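NAD-dependent epimerase/dehydratase (Bacteroides thetaiotaomicron, PDB 3DHN) probably binds NAD(P) through a Rossmann-type domain and may act as an oxidoreductase of the short-chain dehydrogenase class, though its substrate is not established. Local coordinates at residues G114-A119 with D180-D185; S161-M166 with S190-E195. One frame throughout, in Å; residues are numbered along the deposited sequence.

Contact 1: residues G114-A119 with D180-D185; sequences GSLFIA and DDMIVD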
loop_
_atom_site.group_PDB
_atom_site.type_symbol
_atom_site.label_atom_id
_atom_site.label_comp_id
_atom_site.label_asym_id
_atom_site.label_seq_id
_atom_site.Cartn_x
_atom_site.Cartn_y
_atom_site.Cartn_z
ATOM N N GLY A 114 10.773 -5.373 -2.937
ATOM C CA GLY A 114 11.399 -6.201 -3.953
ATOM C C GLY A 114 11.810 -5.516 -5.249
ATOM O O GLY A 114 12.885 -5.799 -5.785
ATOM N N SER A 115 10.968 -4.620 -5.764
ATOM C CA SER A 115 11.279 -3.939 -7.024
ATOM C C SER A 115 12.202 -2.734 -6.910
ATOM O O SER A 115 12.556 -2.126 -7.918
ATOM C CB SER A 115 9.982 -3.524 -7.728
ATOM O OG SER A 115 9.184 -2.698 -6.894
ATOM N N LEU A 116 12.590 -2.386 -5.688
ATOM C CA LEU A 116 13.478 -1.251 -5.473
ATOM C C LEU A 116 14.904 -1.608 -5.882
ATOM O O LEU A 116 15.313 -2.764 -5.775
ATOM C CB LEU A 116 13.462 -0.834 -3.993
ATOM C CG LEU A 116 12.183 -0.178 -3.450
ATOM C CD1 LEU A 116 12.282 -0.031 -1.935
ATOM C CD2 LEU A 116 11.984 1.191 -4.104
ATOM N N PHE A 117 15.652 -0.616 -6.361
ATOM C CA PHE A 117 17.040 -0.835 -6.759
ATOM C C PHE A 117 17.929 -0.731 -5.521
ATOM O O PHE A 117 17.713 0.127 -4.665
ATOM C CB PHE A 117 17.497 0.223 -7.780
ATOM C CG PHE A 117 16.964 0.016 -9.168
ATOM C CD1 PHE A 117 17.330 -1.105 -9.912
ATOM C CD2 PHE A 117 16.081 0.933 -9.729
ATOM C CE1 PHE A 117 16.823 -1.307 -11.191
ATOM C CE2 PHE A 117 15.565 0.738 -11.007
ATOM C CZ PHE A 117 15.936 -0.385 -11.740
ATOM N N ILE A 118 18.919 -1.612 -5.420
ATOM C CA ILE A 118 19.864 -1.581 -4.302
ATOM C C ILE A 118 21.228 -1.232 -4.893
ATOM O O ILE A 118 22.179 -0.921 -4.182
ATOM C CB ILE A 118 19.961 -2.937 -3.582
ATOM C CG1 ILE A 118 20.461 -4.012 -4.549
ATOM C CG2 ILE A 118 18.602 -3.309 -3.012
ATOM C CD1 ILE A 118 20.791 -5.322 -3.883
ATOM N N ALA A 119 21.307 -1.302 -6.215
ATOM C CA ALA A 119 22.519 -0.969 -6.949
ATOM C C ALA A 119 22.062 -0.705 -8.365
ATOM O O ALA A 119 20.935 -1.048 -8.729
ATOM C CB ALA A 119 23.525 -2.135 -6.922
ATOM N N ASP A 180 12.861 5.412 -6.984
ATOM C CA ASP A 180 13.080 3.991 -7.258
ATOM C C ASP A 180 14.249 3.308 -6.549
ATOM O O ASP A 180 14.374 2.082 -6.603
ATOM C CB ASP A 180 13.213 3.767 -8.764
ATOM C CG ASP A 180 11.962 4.156 -9.524
ATOM O OD1 ASP A 180 10.851 3.796 -9.065
ATOM O OD2 ASP A 180 12.089 4.816 -10.583
ATOM N N ASP A 181 15.109 4.082 -5.893
ATOM C CA ASP A 181 16.248 3.498 -5.185
ATOM C C ASP A 181 15.919 3.255 -3.728
ATOM O O ASP A 181 15.307 4.099 -3.080
ATOM C CB ASP A 181 17.474 4.412 -5.250
ATOM C CG ASP A 181 18.085 4.471 -6.627
ATOM O OD1 ASP A 181 17.881 3.522 -7.417
ATOM O OD2 ASP A 181 18.785 5.465 -6.911
HETATM N N MSE A 182 16.339 2.109 -3.211
HETATM C CA MSE A 182 16.099 1.773 -1.814
HETATM C C MSE A 182 16.779 2.798 -0.898
HETATM O O MSE A 182 17.928 3.193 -1.136
HETATM C CB MSE A 182 16.624 0.362 -1.517
HETATM C CG MSE A 182 16.457 -0.074 -0.057
HETATM SE SE MSE A 182 16.800 -1.978 0.200
HETATM C CE MSE A 182 15.144 -2.644 -0.527
ATOM N N ILE A 183 16.065 3.230 0.137
ATOM C CA ILE A 183 16.592 4.210 1.089
ATOM C C ILE A 183 17.266 3.515 2.275
ATOM O O ILE A 183 16.631 2.730 2.985
ATOM C CB ILE A 183 15.463 5.121 1.658
ATOM C CG1 ILE A 183 14.689 5.797 0.518
ATOM C CG2 ILE A 183 16.064 6.154 2.602
ATOM C CD1 ILE A 183 15.551 6.632 -0.423
ATOM N N VAL A 184 18.542 3.811 2.497
ATOM C CA VAL A 184 19.272 3.200 3.605
ATOM C C VAL A 184 19.822 4.249 4.561
ATOM O O VAL A 184 20.021 5.403 4.182
ATOM C CB VAL A 184 20.460 2.340 3.104
ATOM C CG1 VAL A 184 19.959 1.248 2.164
ATOM C CG2 VAL A 184 21.485 3.221 2.404
ATOM N N ASP A 185 20.057 3.845 5.804
ATOM C CA ASP A 185 20.609 4.751 6.799
ATOM C C ASP A 185 22.135 4.685 6.754
ATOM O O ASP A 185 22.713 4.012 5.898
ATOM C CB ASP A 185 20.101 4.389 8.202
ATOM C CG ASP A 185 20.505 2.990 8.629
ATOM O OD1 ASP A 185 21.373 2.392 7.964
ATOM O OD2 ASP A 185 19.953 2.498 9.641
#

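Contact 2: residues S161-M166 with S190-E195; sequences SPAADM and SHISVE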
loop_
_atom_site.group_PDB
_atom_site.type_symbol
_atom_site.label_atom_id
_atom_site.label_comp_id
_atom_site.label_asym_id
_atom_site.label_seq_id
_atom_site.Cartn_x
_atom_site.Cartn_y
_atom_site.Cartn_z
ATOM N N SER A 161 6.244 1.756 -2.249
ATOM C CA SER A 161 7.210 0.753 -1.783
ATOM C C SER A 161 7.784 1.101 -0.414
ATOM O O SER A 161 8.506 2.091 -0.275
ATOM C CB SER A 161 8.391 0.634 -2.763
ATOM O OG SER A 161 8.047 0.011 -3.990
ATOM N N PRO A 162 7.482 0.293 0.617
ATOM C CA PRO A 162 8.017 0.564 1.958
ATOM C C PRO A 162 9.499 0.199 1.991
ATOM O O PRO A 162 10.025 -0.330 1.013
ATOM C CB PRO A 162 7.210 -0.379 2.848
ATOM C CG PRO A 162 6.938 -1.552 1.923
ATOM C CD PRO A 162 6.556 -0.855 0.639
ATOM N N ALA A 163 10.166 0.470 3.109
ATOM C CA ALA A 163 11.577 0.118 3.270
ATOM C C ALA A 163 11.661 -1.408 3.401
ATOM O O ALA A 163 10.669 -2.055 3.735
ATOM C CB ALA A 163 12.153 0.783 4.527
ATOM N N ALA A 164 12.839 -1.979 3.157
ATOM C CA ALA A 164 13.008 -3.433 3.228
ATOM C C ALA A 164 12.552 -4.060 4.544
ATOM O O ALA A 164 12.041 -5.178 4.553
ATOM C CB ALA A 164 14.462 -3.814 2.943
ATOM N N ASP A 165 12.714 -3.338 5.648
ATOM C CA ASP A 165 12.317 -3.843 6.959
ATOM C C ASP A 165 11.320 -2.895 7.636
ATOM O O ASP A 165 11.700 -1.844 8.157
ATOM C CB ASP A 165 13.565 -4.028 7.829
ATOM C CG ASP A 165 13.249 -4.518 9.228
ATOM O OD1 ASP A 165 12.277 -5.285 9.395
ATOM O OD2 ASP A 165 13.995 -4.150 10.163
HETATM N N MSE A 166 10.044 -3.272 7.613
HETATM C CA MSE A 166 8.981 -2.463 8.211
HETATM C C MSE A 166 8.288 -3.180 9.371
HETATM O O MSE A 166 7.766 -4.282 9.206
HETATM C CB MSE A 166 7.946 -2.083 7.145
HETATM C CG MSE A 166 6.727 -1.360 7.704
HETATM SE SE MSE A 166 5.635 -0.523 6.342
HETATM C CE MSE A 166 5.271 -2.080 5.240
ATOM N N SER A 190 17.875 -0.557 5.584
ATOM C CA SER A 190 16.679 0.071 5.050
ATOM C C SER A 190 15.492 -0.269 5.947
ATOM O O SER A 190 15.021 -1.413 5.961
ATOM C CB SER A 190 16.427 -0.432 3.624
ATOM O OG SER A 190 15.161 -0.012 3.136
ATOM N N HIS A 191 15.007 0.720 6.693
ATOM C CA HIS A 191 13.879 0.483 7.576
ATOM C C HIS A 191 12.931 1.672 7.740
ATOM O O HIS A 191 13.269 2.818 7.431
ATOM C CB HIS A 191 14.374 0.027 8.961
ATOM C CG HIS A 191 15.285 1.002 9.639
ATOM N ND1 HIS A 191 15.136 1.360 10.962
ATOM C CD2 HIS A 191 16.368 1.681 9.188
ATOM C CE1 HIS A 191 16.085 2.218 11.295
ATOM N NE2 HIS A 191 16.847 2.430 10.236
ATOM N N ILE A 192 11.732 1.372 8.223
ATOM C CA ILE A 192 10.716 2.379 8.469
ATOM C C ILE A 192 9.669 1.785 9.413
ATOM O O ILE A 192 9.453 0.568 9.431
ATOM C CB ILE A 192 10.009 2.809 7.150
ATOM C CG1 ILE A 192 9.171 4.071 7.387
ATOM C CG2 ILE A 192 9.139 1.674 6.620
ATOM C CD1 ILE A 192 10.026 5.305 7.721
ATOM N N SER A 193 9.019 2.635 10.197
ATOM C CA SER A 193 7.982 2.146 11.095
ATOM C C SER A 193 6.676 2.069 10.317
ATOM O O SER A 193 6.480 2.792 9.334
ATOM C CB SER A 193 7.783 3.085 12.286
ATOM O OG SER A 193 7.120 4.274 11.897
ATOM N N VAL A 194 5.791 1.181 10.759
ATOM C CA VAL A 194 4.487 1.014 10.139
ATOM C C VAL A 194 3.697 2.311 10.297
ATOM O O VAL A 194 2.989 2.734 9.388
ATOM C CB VAL A 194 3.700 -0.135 10.808
ATOM C CG1 VAL A 194 2.249 -0.082 10.387
ATOM C CG2 VAL A 194 4.301 -1.473 10.411
ATOM N N GLU A 195 3.837 2.948 11.453
ATOM C CA GLU A 195 3.131 4.194 11.717
ATOM C C GLU A 195 3.598 5.332 10.792
ATOM O O GLU A 195 2.774 6.083 10.261
ATOM C CB GLU A 195 3.307 4.599 13.184
ATOM C CG GLU A 195 2.646 3.657 14.197
ATOM C CD GLU A 195 3.319 2.295 14.282
ATOM O OE1 GLU A 195 4.527 2.202 13.978
ATOM O OE2 GLU A 195 2.642 1.318 14.679
#

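Contact 1: residues G114-A119 with D180-D185
Two backbone hydrogen bonds join these segments, and both use Phe117. Its N-H points at the carbonyl of Asp180, with Phe117 N 3.0 Å from Asp180 O and an almost straight angle of 177°. Its own carbonyl takes the amide of Met182, with Met182 N 2.8 Å from Phe117 O. In each bond the donor lies in the plane of the accepting carbonyl. Phe117 and Asp181 thus form a single beta bridge. The neighbouring backbone turns elsewhere: Leu116 bonds with Leu124, Gly114 with Met125, and Ser115 O with Arg123. Ile118 and Ala119 form a classic beta bulge opposite strand 122-123.

Asp180 OD1 makes a salt bridge with Arg214 NE, and Arg214 NH1 also bonds Ser115 OG. Asp181 starts away from 114-119 and turns OD1 back to Phe117, with Asp181 OD1 3.3 Å from Phe117 CB. The carboxylate and ring planes stand 75° apart.

Apolar groups flank the bonded atoms. Leu116 CD2 packs on the backbone at Asp180 O, 3.6 Å away. Met182, a selenomethionine, runs out extended, then bends at chi3 (-76°). Met182 SE lies 3.9 Å from Ile118 CG2, alongside that branch, while Met182 CE meets Leu116 CD1 at 4.1 Å. The two straight amide bonds fix the local register of loop 180-185, and Arg214 ties both segments to strand 213-218 through charge and hydrogen bonding.

Contact 2: residues S161-M166 with S190-E195
Ser161 OG bonds Arg214 and Gly112, and Pro162 rests on Tyr197. Ala163 is the first to meet 190-195. Ala163 CB points toward that segment and sits 3.4 Å from His191 C, with Ile192 CG2 at 3.8 Å. Its buried N has no partner in the model. Ala164 gives its N-H to a side chain: Ala164 N lies 3.0 Å from Ser190 OG. The Ser190 hydroxyl reaches it by standing anti to its own N (chi1 171°), and has a weak hydrogen bond with Ile183 O. An alanine in place of Ser190 would remove this acceptor and the weak link to Ile183 O, and would probably leave the Ala164 amide unbonded.

Asp165 then bonds through both backbone groups. Asp165 N is 3.0 Å from Ser190 O, in the carbonyl plane but bent (139°). Asp165 O receives Ile192 N at 3.2 Å, the donor standing above the carbonyl plane. The His191 ring turns away to meet Tyr219 edge-to-face, and NE2 has a weak hydrogen bond with Asp185 OD2. Met166, a selenomethionine, lies on the sheet face that carries Ile192. The two run side by side, and Met166 CG reaches Val194 CG2 at 3.6 Å, crossing it at about a right angle. Ser193 OG caps Asp196 N at the start of helix 194-206. The result is a short two-stranded parallel sheet leading into a helix, beside the main Rossmann sheet.

Overall arrangement
From the N terminus, the chain first builds five parallel strands of the Rossmann sheet, then reaches 114-119. Helix 135-149, strand 156-161 and then 161-166 follow. The chain passes through strand 176-178 to 180-185, where contact 1 closes a loop with 60 residues between its segments. Contact 2 closes a shorter one, of 23 residues, at 190-195. The segments alternate, so the two loops cross instead of nesting. They touch at several points, among them Met182 with Ala164 and Ser190, and Asp185 with His191. Together they tie the loop beyond strand 106-110, the loop after edge strand 176-178, the short strands 165-167 and 191-193, and the start of helix 194-206 into one side of the domain.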